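Local coordinates for major capsid protein P2 (Pseudoalteromonas phage pm2, PDB 2VVF) that builds the icosahedral protein shell of a membrane-containing marine phage as a homotrimeric double jelly-roll major capsid protein, at residues Q101-T113 with S136-R148. Residues are numbered along the deposited sequence; the frame is centred on the assembly and turned at random.
With CA (calcium ion), chain G.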
ATOM      1  N   GLN A 101       6.807  -9.546  -7.938  1.00 24.17           N
ATOM      2  CA  GLN A 101       5.666  -9.169  -8.767  1.00 23.45           C
ATOM      3  C   GLN A 101       5.968  -9.364 -10.249  1.00 26.86           C
ATOM      4  O   GLN A 101       5.165  -9.937 -10.986  1.00 26.26           O
ATOM      5  CB  GLN A 101       5.270  -7.714  -8.513  1.00 24.47           C
ATOM      6  CG  GLN A 101       5.017  -7.379  -7.058  1.00 30.88           C
ATOM      7  CD  GLN A 101       5.108  -5.891  -6.780  1.00 41.46           C
ATOM      8  OE1 GLN A 101       5.299  -5.087  -7.691  1.00 35.07           O
ATOM      9  NE2 GLN A 101       4.982  -5.518  -5.514  1.00 31.29           N
ATOM     10  N   ARG A 102       7.126  -8.870 -10.678  1.00 23.35           N
ATOM     11  CA  ARG A 102       7.539  -8.964 -12.076  1.00 23.10           C
ATOM     12  C   ARG A 102       7.823 -10.399 -12.507  1.00 27.94           C
ATOM     13  O   ARG A 102       7.816 -10.711 -13.698  1.00 27.68           O
ATOM     14  CB  ARG A 102       8.771  -8.089 -12.329  1.00 21.83           C
ATOM     15  CG  ARG A 102       8.594  -6.629 -11.937  1.00 26.77           C
ATOM     16  CD  ARG A 102       9.926  -5.900 -11.914  1.00 30.05           C
ATOM     17  NE  ARG A 102       9.766  -4.465 -12.121  1.00 32.15           N
ATOM     18  CZ  ARG A 102      10.738  -3.575 -11.952  1.00 41.23           C
ATOM     19  NH1 ARG A 102      10.504  -2.287 -12.161  1.00 28.91           N
ATOM     20  NH2 ARG A 102      11.943  -3.976 -11.571  1.00 24.37           N
ATOM     21  N   MET A 103       8.076 -11.269 -11.537  1.00 25.08           N
ATOM     22  CA  MET A 103       8.374 -12.667 -11.825  1.00 25.12           C
ATOM     23  C   MET A 103       7.218 -13.392 -12.511  1.00 28.78           C
ATOM     24  O   MET A 103       7.383 -14.501 -13.015  1.00 28.37           O
ATOM     25  CB  MET A 103       8.786 -13.399 -10.544  1.00 27.60           C
ATOM     26  CG  MET A 103       8.067 -14.714 -10.308  1.00 31.49           C
ATOM     27  SD  MET A 103       8.652 -15.543  -8.810  1.00 35.90           S
ATOM     28  CE  MET A 103       7.119 -16.216  -8.174  1.00 32.59           C
ATOM     29  N   PHE A 104       6.052 -12.753 -12.542  1.00 25.23           N
ATOM     30  CA  PHE A 104       4.873 -13.347 -13.166  1.00 24.85           C
ATOM     31  C   PHE A 104       4.625 -12.816 -14.572  1.00 28.14           C
ATOM     32  O   PHE A 104       3.704 -13.264 -15.257  1.00 27.57           O
ATOM     33  CB  PHE A 104       3.636 -13.124 -12.297  1.00 26.69           C
ATOM     34  CG  PHE A 104       3.631 -13.934 -11.034  1.00 28.16           C
ATOM     35  CD1 PHE A 104       3.072 -15.199 -11.010  1.00 31.28           C
ATOM     36  CD2 PHE A 104       4.188 -13.432  -9.871  1.00 30.28           C
ATOM     37  CE1 PHE A 104       3.068 -15.947  -9.850  1.00 32.33           C
ATOM     38  CE2 PHE A 104       4.184 -14.175  -8.707  1.00 33.12           C
ATOM     39  CZ  PHE A 104       3.623 -15.433  -8.695  1.00 31.20           C
ATOM     40  N   ALA A 105       5.446 -11.861 -14.999  1.00 24.46           N
ATOM     41  CA  ALA A 105       5.308 -11.270 -16.326  1.00 24.18           C
ATOM     42  C   ALA A 105       5.348 -12.337 -17.417  1.00 28.24           C
ATOM     43  O   ALA A 105       6.006 -13.369 -17.270  1.00 27.93           O
ATOM     44  CB  ALA A 105       6.384 -10.222 -16.561  1.00 24.87           C
ATOM     45  N   LEU A 106       4.642 -12.080 -18.515  1.00 24.62           N
ATOM     46  CA  LEU A 106       4.590 -13.021 -19.626  1.00 24.27           C
ATOM     47  C   LEU A 106       5.766 -12.874 -20.585  1.00 28.65           C
ATOM     48  O   LEU A 106       5.677 -12.158 -21.585  1.00 28.28           O
ATOM     49  CB  LEU A 106       3.271 -12.878 -20.388  1.00 24.22           C
ATOM     50  CG  LEU A 106       3.109 -13.749 -21.636  1.00 28.67           C
ATOM     51  CD1 LEU A 106       3.360 -15.211 -21.304  1.00 28.68           C
ATOM     52  CD2 LEU A 106       1.727 -13.561 -22.238  1.00 30.92           C
ATOM     53  N   GLY A 107       6.860 -13.567 -20.286  1.00 25.39           N
ATOM     54  CA  GLY A 107       8.031 -13.548 -21.152  1.00 25.25           C
ATOM     55  C   GLY A 107       7.691 -14.379 -22.381  1.00 29.71           C
ATOM     56  O   GLY A 107       6.930 -15.343 -22.287  1.00 29.28           O
ATOM     57  N   THR A 108       8.235 -13.999 -23.534  1.00 26.74           N
ATOM     58  CA  THR A 108       7.947 -14.711 -24.776  1.00 26.70           C
ATOM     59  C   THR A 108       9.177 -15.327 -25.439  1.00 31.30           C
ATOM     60  O   THR A 108       9.063 -16.015 -26.454  1.00 30.83           O
ATOM     61  CB  THR A 108       7.162 -13.830 -25.763  1.00 33.75           C
ATOM     62  OG1 THR A 108       7.999 -12.761 -26.218  1.00 33.61           O
ATOM     63  CG2 THR A 108       5.924 -13.252 -25.094  1.00 31.60           C
ATOM     64  N   VAL A 109      10.350 -15.086 -24.864  1.00 28.49           N
ATOM     65  CA  VAL A 109      11.589 -15.618 -25.422  1.00 28.56           C
ATOM     66  C   VAL A 109      11.569 -17.139 -25.548  1.00 33.32           C
ATOM     67  O   VAL A 109      11.304 -17.848 -24.578  1.00 33.09           O
ATOM     68  CB  VAL A 109      12.819 -15.133 -24.637  1.00 32.35           C
ATOM     69  CG1 VAL A 109      14.032 -15.986 -24.972  1.00 32.11           C
ATOM     70  CG2 VAL A 109      13.091 -13.666 -24.932  1.00 32.13           C
ATOM     71  N   GLY A 110      11.856 -17.633 -26.751  1.00 30.41           N
ATOM     72  CA  GLY A 110      11.882 -19.070 -27.014  1.00 30.44           C
ATOM     73  C   GLY A 110      10.527 -19.579 -27.496  1.00 34.75           C
ATOM     74  O   GLY A 110      10.391 -20.735 -27.898  1.00 34.36           O
ATOM     75  N   LEU A 111       9.528 -18.705 -27.453  1.00 31.56           N
ATOM     76  CA  LEU A 111       8.172 -19.047 -27.872  1.00 31.38           C
ATOM     77  C   LEU A 111       8.020 -18.984 -29.389  1.00 35.30           C
ATOM     78  O   LEU A 111       8.739 -18.250 -30.066  1.00 34.80           O
ATOM     79  CB  LEU A 111       7.160 -18.093 -27.225  1.00 31.34           C
ATOM     80  CG  LEU A 111       6.732 -18.424 -25.794  1.00 35.86           C
ATOM     81  CD1 LEU A 111       5.757 -17.658 -25.346  1.00 35.95           C
ATOM     82  CD2 LEU A 111       6.013 -19.561 -25.734  1.00 38.05           C
ATOM     83  N   THR A 112       7.066 -19.746 -29.911  1.00 32.00           N
ATOM     84  CA  THR A 112       6.784 -19.750 -31.342  1.00 31.94           C
ATOM     85  C   THR A 112       5.505 -18.957 -31.590  1.00 35.77           C
ATOM     86  O   THR A 112       5.362 -18.289 -32.616  1.00 35.43           O
ATOM     87  CB  THR A 112       6.681 -21.180 -31.901  1.00 40.33           C
ATOM     88  OG1 THR A 112       7.920 -21.867 -31.693  1.00 39.86           O
ATOM     89  CG2 THR A 112       6.362 -21.147 -33.390  1.00 38.62           C
ATOM     90  N   THR A 113       4.588 -19.022 -30.630  1.00 32.05           N
ATOM     91  CA  THR A 113       3.330 -18.293 -30.716  1.00 31.73           C
ATOM     92  C   THR A 113       2.781 -17.909 -29.346  1.00 35.06           C
ATOM     93  O   THR A 113       2.832 -18.692 -28.397  1.00 34.74           O
ATOM     94  CB  THR A 113       2.273 -19.051 -31.547  1.00 40.02           C
ATOM     95  OG1 THR A 113       1.842 -20.219 -30.835  1.00 39.76           O
ATOM     96  CG2 THR A 113       2.837 -19.456 -32.895  1.00 38.73           C
ATOM     97  N   SER A 136       8.363  -5.047 -21.429  1.00 27.01           N
ATOM     98  CA  SER A 136       9.684  -4.853 -20.853  1.00 27.05           C
ATOM     99  C   SER A 136      10.635  -5.826 -21.545  1.00 31.58           C
ATOM    100  O   SER A 136      10.212  -6.606 -22.400  1.00 31.08           O
ATOM    101  CB  SER A 136       9.657  -5.109 -19.343  1.00 30.59           C
ATOM    102  OG  SER A 136       9.466  -6.484 -19.051  1.00 39.40           O
ATOM    103  N   VAL A 137      11.912  -5.783 -21.181  1.00 28.79           N
ATOM    104  CA  VAL A 137      12.907  -6.659 -21.791  1.00 28.96           C
ATOM    105  C   VAL A 137      12.471  -8.124 -21.829  1.00 33.66           C
ATOM    106  O   VAL A 137      11.818  -8.616 -20.906  1.00 33.51           O
ATOM    107  CB  VAL A 137      14.302  -6.479 -21.163  1.00 32.88           C
ATOM    108  CG1 VAL A 137      14.429  -7.306 -19.898  1.00 32.62           C
ATOM    109  CG2 VAL A 137      15.387  -6.848 -22.165  1.00 32.67           C
ATOM    110  N   GLY A 138      12.831  -8.809 -22.909  1.00 30.39           N
ATOM    111  CA  GLY A 138      12.455 -10.203 -23.112  1.00 30.24           C
ATOM    112  C   GLY A 138      12.979 -11.176 -22.060  1.00 34.22           C
ATOM    113  O   GLY A 138      14.111 -11.060 -21.591  1.00 33.78           O
ATOM    114  N   THR A 139      12.141 -12.150 -21.720  1.00 30.91           N
ATOM    115  CA  THR A 139      12.480 -13.200 -20.765  1.00 30.63           C
ATOM    116  C   THR A 139      11.713 -14.449 -21.182  1.00 34.60           C
ATOM    117  O   THR A 139      10.743 -14.359 -21.936  1.00 34.39           O
ATOM    118  CB  THR A 139      12.104 -12.802 -19.321  1.00 38.05           C
ATOM    119  OG1 THR A 139      10.676 -12.746 -19.190  1.00 37.59           O
ATOM    120  CG2 THR A 139      12.698 -11.453 -18.959  1.00 36.07           C
ATOM    121  N   ALA A 140      12.139 -15.608 -20.693  1.00 30.98           N
ATOM    122  CA  ALA A 140      11.435 -16.847 -21.004  1.00 30.72           C
ATOM    123  C   ALA A 140      10.078 -16.774 -20.315  1.00 34.41           C
ATOM    124  O   ALA A 140       9.891 -15.958 -19.412  1.00 33.79           O
ATOM    125  CB  ALA A 140      12.224 -18.043 -20.498  1.00 31.40           C
ATOM    126  N   PRO A 141       9.130 -17.601 -20.750  1.00 31.03           N
ATOM    127  CA  PRO A 141       7.807 -17.615 -20.140  1.00 30.83           C
ATOM    128  C   PRO A 141       7.953 -17.752 -18.625  1.00 34.60           C
ATOM    129  O   PRO A 141       7.349 -16.999 -17.864  1.00 34.46           O
ATOM    130  CB  PRO A 141       7.172 -18.866 -20.742  1.00 32.56           C
ATOM    131  CG  PRO A 141       7.775 -18.953 -22.109  1.00 36.89           C
ATOM    132  CD  PRO A 141       9.145 -18.311 -22.041  1.00 32.47           C
ATOM    133  N   SER A 142       8.803 -18.684 -18.202  1.00 30.76           N
ATOM    134  CA  SER A 142       9.091 -18.890 -16.786  1.00 30.39           C
ATOM    135  C   SER A 142       7.846 -18.993 -15.899  1.00 33.54           C
ATOM    136  O   SER A 142       6.841 -19.591 -16.288  1.00 32.54           O
ATOM    137  CB  SER A 142      10.027 -17.790 -16.279  1.00 34.13           C
ATOM    138  OG  SER A 142      10.302 -17.939 -14.899  1.00 44.87           O
ATOM    139  N   TRP A 143       7.930 -18.425 -14.699  1.00 30.38           N
ATOM    140  CA  TRP A 143       6.824 -18.456 -13.743  1.00 30.27           C
ATOM    141  C   TRP A 143       5.597 -17.712 -14.259  1.00 32.07           C
ATOM    142  O   TRP A 143       5.648 -16.507 -14.501  1.00 31.57           O
ATOM    143  CB  TRP A 143       7.261 -17.882 -12.393  1.00 29.51           C
ATOM    144  CG  TRP A 143       7.648 -18.934 -11.402  1.00 31.29           C
ATOM    145  CD1 TRP A 143       8.899 -19.437 -11.187  1.00 33.88           C
ATOM    146  CD2 TRP A 143       6.770 -19.651 -10.526  1.00 30.89           C
ATOM    147  NE1 TRP A 143       8.855 -20.417 -10.222  1.00 33.70           N
ATOM    148  CE2 TRP A 143       7.559 -20.568  -9.803  1.00 35.08           C
ATOM    149  CE3 TRP A 143       5.396 -19.597 -10.275  1.00 32.50           C
ATOM    150  CZ2 TRP A 143       7.019 -21.423  -8.846  1.00 34.42           C
ATOM    151  CZ3 TRP A 143       4.862 -20.451  -9.327  1.00 34.09           C
ATOM    152  CH2 TRP A 143       5.673 -21.350  -8.622  1.00 34.73           C
ATOM    153  N   LEU A 144       4.494 -18.436 -14.411  1.00 26.94           N
ATOM    154  CA  LEU A 144       3.254 -17.853 -14.910  1.00 26.08           C
ATOM    155  C   LEU A 144       2.058 -18.319 -14.088  1.00 29.02           C
ATOM    156  O   LEU A 144       2.099 -19.373 -13.456  1.00 28.44           O
ATOM    157  CB  LEU A 144       3.041 -18.261 -16.372  1.00 26.03           C
ATOM    158  CG  LEU A 144       3.408 -17.275 -17.484  1.00 30.62           C
ATOM    159  CD1 LEU A 144       4.471 -16.296 -17.030  1.00 30.74           C
ATOM    160  CD2 LEU A 144       3.860 -18.023 -18.728  1.00 33.05           C
ATOM    161  N   THR A 145       0.983 -17.536 -14.124  1.00 25.19           N
ATOM    162  CA  THR A 145      -0.260 -17.890 -13.445  1.00 24.62           C
ATOM    163  C   THR A 145      -1.107 -18.664 -14.448  1.00 28.01           C
ATOM    164  O   THR A 145      -1.294 -18.221 -15.582  1.00 27.41           O
ATOM    165  CB  THR A 145      -1.016 -16.639 -12.953  1.00 30.88           C
ATOM    166  OG1 THR A 145      -0.254 -15.981 -11.934  1.00 30.05           O
ATOM    167  CG2 THR A 145      -2.376 -17.024 -12.395  1.00 28.60           C
ATOM    168  N   MET A 146      -1.595 -19.833 -14.045  1.00 24.25           N
ATOM    169  CA  MET A 146      -2.400 -20.660 -14.936  1.00 23.66           C
ATOM    170  C   MET A 146      -3.804 -20.879 -14.393  1.00 26.48           C
ATOM    171  O   MET A 146      -4.038 -21.784 -13.594  1.00 26.19           O
ATOM    172  CB  MET A 146      -1.704 -21.997 -15.201  1.00 25.99           C
ATOM    173  CG  MET A 146      -0.416 -21.862 -15.992  1.00 29.64           C
ATOM    174  SD  MET A 146       0.829 -23.062 -15.513  1.00 33.91           S
ATOM    175  CE  MET A 146       2.328 -22.269 -16.133  1.00 30.54           C
ATOM    176  N   ARG A 147      -4.731 -20.034 -14.828  1.00 22.39           N
ATOM    177  CA  ARG A 147      -6.120 -20.109 -14.388  1.00 21.94           C
ATOM    178  C   ARG A 147      -6.843 -21.262 -15.081  1.00 26.13           C
ATOM    179  O   ARG A 147      -6.963 -21.285 -16.306  1.00 25.44           O
ATOM    180  CB  ARG A 147      -6.826 -18.784 -14.677  1.00 20.95           C
ATOM    181  CG  ARG A 147      -8.189 -18.632 -14.031  1.00 27.02           C
ATOM    182  CD  ARG A 147      -8.986 -17.534 -14.723  1.00 31.81           C
ATOM    183  NE  ARG A 147     -10.096 -17.051 -13.906  1.00 34.71           N
ATOM    184  CZ  ARG A 147     -11.351 -17.466 -14.034  1.00 46.09           C
ATOM    185  NH1 ARG A 147     -11.658 -18.379 -14.946  1.00 33.28           N
ATOM    186  NH2 ARG A 147     -12.298 -16.973 -13.248  1.00 32.44           N
ATOM    187  N   ARG A 148      -7.312 -22.222 -14.287  1.00 23.28           N
ATOM    188  CA  ARG A 148      -8.006 -23.391 -14.821  1.00 23.43           C
ATOM    189  C   ARG A 148      -9.467 -23.453 -14.390  1.00 28.86           C
ATOM    190  O   ARG A 148      -9.822 -23.042 -13.284  1.00 28.56           O
ATOM    191  CB  ARG A 148      -7.277 -24.680 -14.439  1.00 22.56           C
ATOM    192  CG  ARG A 148      -5.970 -24.894 -15.182  1.00 29.06           C
ATOM    193  CD  ARG A 148      -6.059 -24.395 -16.619  1.00 33.65           C
ATOM    194  NE  ARG A 148      -4.743 -24.080 -17.168  1.00 35.29           N
ATOM    195  CZ  ARG A 148      -3.864 -24.991 -17.571  1.00 44.08           C
ATOM    196  NH1 ARG A 148      -4.163 -26.279 -17.500  1.00 30.88           N
ATOM    197  NH2 ARG A 148      -2.687 -24.613 -18.047  1.00 28.02           N
TER
HETATM  198 CA    CA G1270       7.421 -15.089 -16.059  1.00 31.40          CA
HETATM  199  O   HOH W   1       1.557 -14.533 -14.907  1.00 26.02           O
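One face of the Trp143 indole carries the thioether of Met103: CE lies 4.1 Å above the ring plane, nearer its margin than its middle, and SD stands farther off over the five-membered ring, 4.7 Å from its centroid, a Met-aromatic contact. The two side chains extend alongside each other, and the bend of the methionine chain at its last torsion (chi3 142°) lays the methyl over the indole. The Phe104 ring is met differently. Its edge receives Leu144 C and, in plane, Gln101 O, while Thr145 OG1 approaches Phe104 CD1 obliquely at 3.5 Å. Met261 of strand 252-263 packs against both aromatic residues.

Beyond the rings the backbones converge on a calcium ion held by three carbonyl oxygens, Ala105 O at 2.5 Å together with Pro141 O and Trp143 O. The cation would offset the repulsion of carbonyls drawn together here. Leu144 CD1 lies against Ala105 O, and Leu144 CD2 meets Leu106 CD1. The site sits where the chain leaves the N-terminal jelly roll and enters strand 143-154 of the C-terminal one, so the ion joins the linker and the beginning of this strand region to the loop after helix 97-102 of the first barrel.

Further along, Gly107 packs closely on the linker, its CA close against Thr139 O and in a CA-H...O contact with Ala140 O, and its own O takes another from Pro141 CA at 3.2 Å. Val109 N donates to Thr139 O (3.0 Å, 150° at the hydrogen) from well above the carbonyl plane. The Thr139 side chain turns elsewhere: its OG1 hydrogen-bonds with Thr28 OG1 on strand 28-37. Val109 is the second residue of a type II turn from Thr108 to Leu111, which brings Leu111 back to the linker; the Leu111 and Pro141 side chains run antiparallel to one another, Leu111 CG 3.9 Å from Pro141 CG.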